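Local coordinates for protein 2-(acetamidomethylene)succinate hydrolase (Mesorhizobium loti, PDB 3KXP) that catalyses the final step of vitamin B6 degradation, hydrolysing (E)-2-(acetamidomethylene)succinate to succinic semialdehyde, acetate, ammonia and carbon dioxide, at residues G56-N61 / A121-G126; G68-F73 / T96-D101. One frame throughout, in Å; residues are numbered along the deposited sequence.

Interaction 1: residues G56-N61 / A121-G126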
# COMPACT_ATOMS: atom_id res chain seq x y z
N GLY A 56 16.78 -23.20 -18.57
CA GLY A 56 16.54 -24.62 -18.54
C GLY A 56 15.25 -25.04 -19.20
O GLY A 56 15.25 -25.53 -20.33
N ARG A 57 14.14 -24.86 -18.50
CA ARG A 57 12.83 -25.24 -19.01
C ARG A 57 12.50 -24.52 -20.31
O ARG A 57 11.65 -24.97 -21.07
CB ARG A 57 11.76 -24.97 -17.94
CG ARG A 57 11.93 -23.63 -17.22
CD ARG A 57 10.92 -23.44 -16.07
NE ARG A 57 9.56 -23.21 -16.54
CZ ARG A 57 8.61 -24.14 -16.58
NH1 ARG A 57 8.87 -25.37 -16.17
NH2 ARG A 57 7.40 -23.83 -17.04
N ILE A 58 13.19 -23.40 -20.56
CA ILE A 58 12.94 -22.62 -21.77
C ILE A 58 13.95 -21.47 -21.83
O ILE A 58 14.70 -21.25 -20.89
CB ILE A 58 11.49 -22.03 -21.76
CG1 ILE A 58 11.21 -21.29 -23.07
CG2 ILE A 58 11.31 -21.08 -20.58
CD1 ILE A 58 9.78 -20.79 -23.20
N THR A 59 13.97 -20.76 -22.96
CA THR A 59 14.87 -19.63 -23.12
C THR A 59 14.02 -18.38 -23.28
O THR A 59 13.07 -18.35 -24.07
CB THR A 59 15.78 -19.80 -24.37
OG1 THR A 59 16.60 -20.97 -24.20
CG2 THR A 59 16.68 -18.58 -24.57
N LEU A 60 14.36 -17.34 -22.52
CA LEU A 60 13.60 -16.09 -22.55
C LEU A 60 14.47 -14.90 -22.91
O LEU A 60 15.65 -14.87 -22.58
CB LEU A 60 12.96 -15.83 -21.19
CG LEU A 60 11.99 -16.89 -20.66
CD1 LEU A 60 11.56 -16.53 -19.24
CD2 LEU A 60 10.79 -16.98 -21.59
N ASN A 61 13.88 -13.92 -23.60
CA ASN A 61 14.60 -12.71 -23.96
C ASN A 61 14.35 -11.67 -22.86
O ASN A 61 13.22 -11.56 -22.37
CB ASN A 61 14.10 -12.16 -25.30
CG ASN A 61 14.86 -10.92 -25.73
OD1 ASN A 61 16.07 -10.96 -25.89
ND2 ASN A 61 14.14 -9.81 -25.93
N ALA A 121 4.30 -19.05 -14.32
CA ALA A 121 4.80 -18.90 -12.96
C ALA A 121 6.13 -19.63 -12.77
O ALA A 121 7.07 -19.10 -12.17
CB ALA A 121 3.76 -19.43 -11.96
N ASP A 122 6.22 -20.86 -13.29
CA ASP A 122 7.45 -21.62 -13.18
C ASP A 122 8.56 -20.92 -13.97
O ASP A 122 9.73 -20.99 -13.58
CB ASP A 122 7.26 -23.06 -13.67
CG ASP A 122 6.30 -23.86 -12.80
OD1 ASP A 122 6.16 -23.54 -11.60
OD2 ASP A 122 5.69 -24.82 -13.31
N ASP A 123 8.20 -20.26 -15.06
CA ASP A 123 9.20 -19.54 -15.86
C ASP A 123 9.86 -18.47 -15.01
O ASP A 123 11.07 -18.25 -15.11
CB ASP A 123 8.57 -18.86 -17.07
CG ASP A 123 8.32 -19.82 -18.22
OD1 ASP A 123 7.61 -19.42 -19.16
OD2 ASP A 123 8.83 -20.95 -18.18
N ILE A 124 9.07 -17.81 -14.18
CA ILE A 124 9.57 -16.74 -13.31
C ILE A 124 10.53 -17.28 -12.26
O ILE A 124 11.59 -16.70 -12.03
CB ILE A 124 8.38 -15.99 -12.63
CG1 ILE A 124 7.51 -15.36 -13.71
CG2 ILE A 124 8.90 -14.93 -11.65
CD1 ILE A 124 6.32 -14.58 -13.20
N ALA A 125 10.17 -18.37 -11.61
CA ALA A 125 11.03 -18.98 -10.60
C ALA A 125 12.35 -19.37 -11.27
O ALA A 125 13.43 -19.06 -10.78
CB ALA A 125 10.36 -20.21 -10.02
N GLY A 126 12.24 -20.06 -12.41
CA GLY A 126 13.42 -20.47 -13.14
C GLY A 126 14.35 -19.31 -13.43
O GLY A 126 15.56 -19.41 -13.23
O HOH W 1 6.49 -26.80 -15.31
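Arg57 and Asp123 form a salt bridge that ties the turn between the first two strands of this alpha/beta-hydrolase fold to helix 117-131, which packs against the sheet. The long arginine chain lets exposed Arg57 reach from the turn to the helix. Arg57 NE donates to Asp123 OD2 at 2.9 Å, with the acceptor near the guanidinium plane; OD2 is approached on its anti side, and the two flat groups are inclined by 55°. A weak bond from Arg57 NH2 reaches the same oxygen at 3.4 Å. The other oxygen, Asp123 OD1, pairs with Arg103, so this buried carboxylate is shared between two arginines, which would favour its charged form.

Asp122 meets the same guanidinium differently: its CB sits over the centre of one face, 3.4 Å from Arg57 CZ. Asp122 OD2 lies well out of the guanidinium plane, and no N-H points at it; OD1 is taken by Tyr155 and Lys154. A water joins the two residues instead, accepting from Arg57 NH1 and donating to Asp122 OD2.

Buried aliphatic groups pack beside the Asp123 side chain: Ile58 CG2 lies 3.5 Å from OD2 of Asp123, and Leu60 CD1, from the strand, reaches Asp123 CB at 4.4 Å.

Interaction 2: residues G68-F73 / T96-D101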
# COMPACT_ATOMS: atom_id res chain seq x y z
N GLY A 68 21.66 -3.15 -8.22
CA GLY A 68 20.94 -3.08 -6.96
C GLY A 68 20.00 -4.26 -6.87
O GLY A 68 20.09 -5.17 -7.70
N PRO A 69 19.10 -4.29 -5.88
CA PRO A 69 18.16 -5.41 -5.76
C PRO A 69 17.46 -5.68 -7.09
O PRO A 69 17.25 -4.77 -7.90
CB PRO A 69 17.20 -4.93 -4.67
CG PRO A 69 18.08 -4.08 -3.81
CD PRO A 69 18.86 -3.28 -4.83
N LEU A 70 17.09 -6.93 -7.31
CA LEU A 70 16.44 -7.31 -8.55
C LEU A 70 14.95 -6.95 -8.62
O LEU A 70 14.19 -7.19 -7.68
CB LEU A 70 16.60 -8.81 -8.78
CG LEU A 70 16.03 -9.35 -10.09
CD1 LEU A 70 16.77 -8.72 -11.27
CD2 LEU A 70 16.16 -10.87 -10.12
N MSE A 71 14.55 -6.38 -9.75
CA MSE A 71 13.17 -6.00 -9.99
C MSE A 71 12.79 -6.43 -11.41
O MSE A 71 13.29 -5.87 -12.38
CB MSE A 71 12.99 -4.50 -9.83
CG MSE A 71 11.54 -4.08 -9.80
SE MSE A 71 11.36 -2.19 -9.40
CE MSE A 71 11.64 -2.27 -7.49
N LEU A 72 11.91 -7.42 -11.51
CA LEU A 72 11.49 -7.95 -12.81
C LEU A 72 10.14 -7.40 -13.28
O LEU A 72 9.21 -7.27 -12.49
CB LEU A 72 11.43 -9.48 -12.74
CG LEU A 72 12.74 -10.13 -12.28
CD1 LEU A 72 12.55 -11.62 -12.11
CD2 LEU A 72 13.83 -9.84 -13.30
N PHE A 73 10.04 -7.10 -14.58
CA PHE A 73 8.81 -6.56 -15.14
C PHE A 73 8.19 -7.50 -16.19
O PHE A 73 8.87 -7.92 -17.13
CB PHE A 73 9.07 -5.21 -15.79
CG PHE A 73 9.57 -4.15 -14.84
CD1 PHE A 73 10.85 -4.20 -14.32
CD2 PHE A 73 8.77 -3.06 -14.53
CE1 PHE A 73 11.34 -3.17 -13.50
CE2 PHE A 73 9.25 -2.02 -13.71
CZ PHE A 73 10.54 -2.08 -13.20
N THR A 96 18.29 -3.29 -10.14
CA THR A 96 18.69 -3.95 -11.37
C THR A 96 17.34 -4.26 -12.01
O THR A 96 16.67 -5.23 -11.64
CB THR A 96 19.45 -5.28 -11.10
OG1 THR A 96 20.70 -5.01 -10.45
CG2 THR A 96 19.71 -6.02 -12.41
N THR A 97 16.92 -3.41 -12.93
CA THR A 97 15.64 -3.57 -13.61
C THR A 97 15.75 -4.45 -14.85
O THR A 97 16.53 -4.16 -15.76
CB THR A 97 15.06 -2.21 -14.03
OG1 THR A 97 15.93 -1.60 -15.00
CG2 THR A 97 14.94 -1.28 -12.83
N ILE A 98 14.95 -5.50 -14.90
CA ILE A 98 14.95 -6.41 -16.03
C ILE A 98 13.53 -6.70 -16.49
O ILE A 98 12.69 -7.17 -15.71
CB ILE A 98 15.65 -7.75 -15.69
CG1 ILE A 98 17.12 -7.49 -15.30
CG2 ILE A 98 15.58 -8.69 -16.88
CD1 ILE A 98 17.95 -8.74 -14.99
N ALA A 99 13.25 -6.41 -17.76
CA ALA A 99 11.93 -6.66 -18.33
C ALA A 99 12.03 -8.00 -19.06
O ALA A 99 13.02 -8.26 -19.75
CB ALA A 99 11.55 -5.56 -19.30
N VAL A 100 11.02 -8.84 -18.93
CA VAL A 100 11.05 -10.15 -19.55
C VAL A 100 10.01 -10.39 -20.63
O VAL A 100 8.81 -10.17 -20.42
CB VAL A 100 10.84 -11.28 -18.49
CG1 VAL A 100 10.96 -12.64 -19.14
CG2 VAL A 100 11.84 -11.12 -17.36
N ASP A 101 10.46 -10.85 -21.79
CA ASP A 101 9.54 -11.19 -22.86
C ASP A 101 9.07 -12.55 -22.37
O ASP A 101 9.88 -13.46 -22.21
CB ASP A 101 10.26 -11.32 -24.20
CG ASP A 101 10.47 -9.99 -24.87
OD1 ASP A 101 11.18 -9.94 -25.90
OD2 ASP A 101 9.91 -8.99 -24.38
O HOH W 2 7.88 -7.65 -19.66
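Strands 70-74 and 96-100 are the parallel pair of a beta-alpha-beta unit, connected through helix 85-89. Leu70, Met71 (selenomethionine in the crystal), Leu72 and Phe73 stand opposite Thr96, Thr97, Ile98 and Ala99. The main chain is bonded in the parallel pattern: Thr96 N to Pro69 O, Met71 N to Thr96 O, Ile98 N to Met71 O, Phe73 N to Ile98 O and Val100 N to Phe73 O. Thr96 OG1, set beside its own backbone N (chi1 -66°), donates to Gly68 O at 2.8 Å, a second bond next to Thr96 N-Pro69 O where the strand begins. At the far end a water donates to Phe73 O and Val100 O.

The branched aliphatic chains of Leu70, Leu72 and Ile98 suit their buried face, bringing no polar group that would need a partner. Leu72 and Ile98 run alongside each other in the same direction, Leu72 CD2 3.7 Å from Ile98 CB, and Leu70 CD1 meets Ile98 CD1 at 3.9 Å. On the other face, Phe73 CE1 lies 3.9 Å from Thr97 CB, and the ring edge is turned to Ile98 O. Small Ala99 lies beside Phe73, CB to CB 4.3 Å; helix 85-89 packs over this face through Leu87 and Met88. The crossover sets strand 96-100 between strands 59-65 and 70-74, the 4-3 inversion in the 1-2-4-3-5 order of the alpha/beta-hydrolase fold.

In the fold
Both contacts involve the central sheet, and their centres are 14 Å apart. Interaction 2 is core: two adjacent parallel strands joined by main-chain bonds, with mostly apolar side chains on both faces. Interaction 1 joins a turn and the start of strand 59-65 to a helix chiefly through side chains, with no main-chain hydrogen bond between them; it runs from buried Ile58, Leu60 and Asp123 to exposed Arg57, so charge and water replace the main-chain pattern. They meet because strand 59-65 neighbours strand 96-100: Asn61 O lies 2.9 Å from Asp101 N, a probable hydrogen bond, and Leu60 CD1 packs on Val100 CG1. Along the chain, both segments of 68-73/96-101 fall between those of 56-61/121-126.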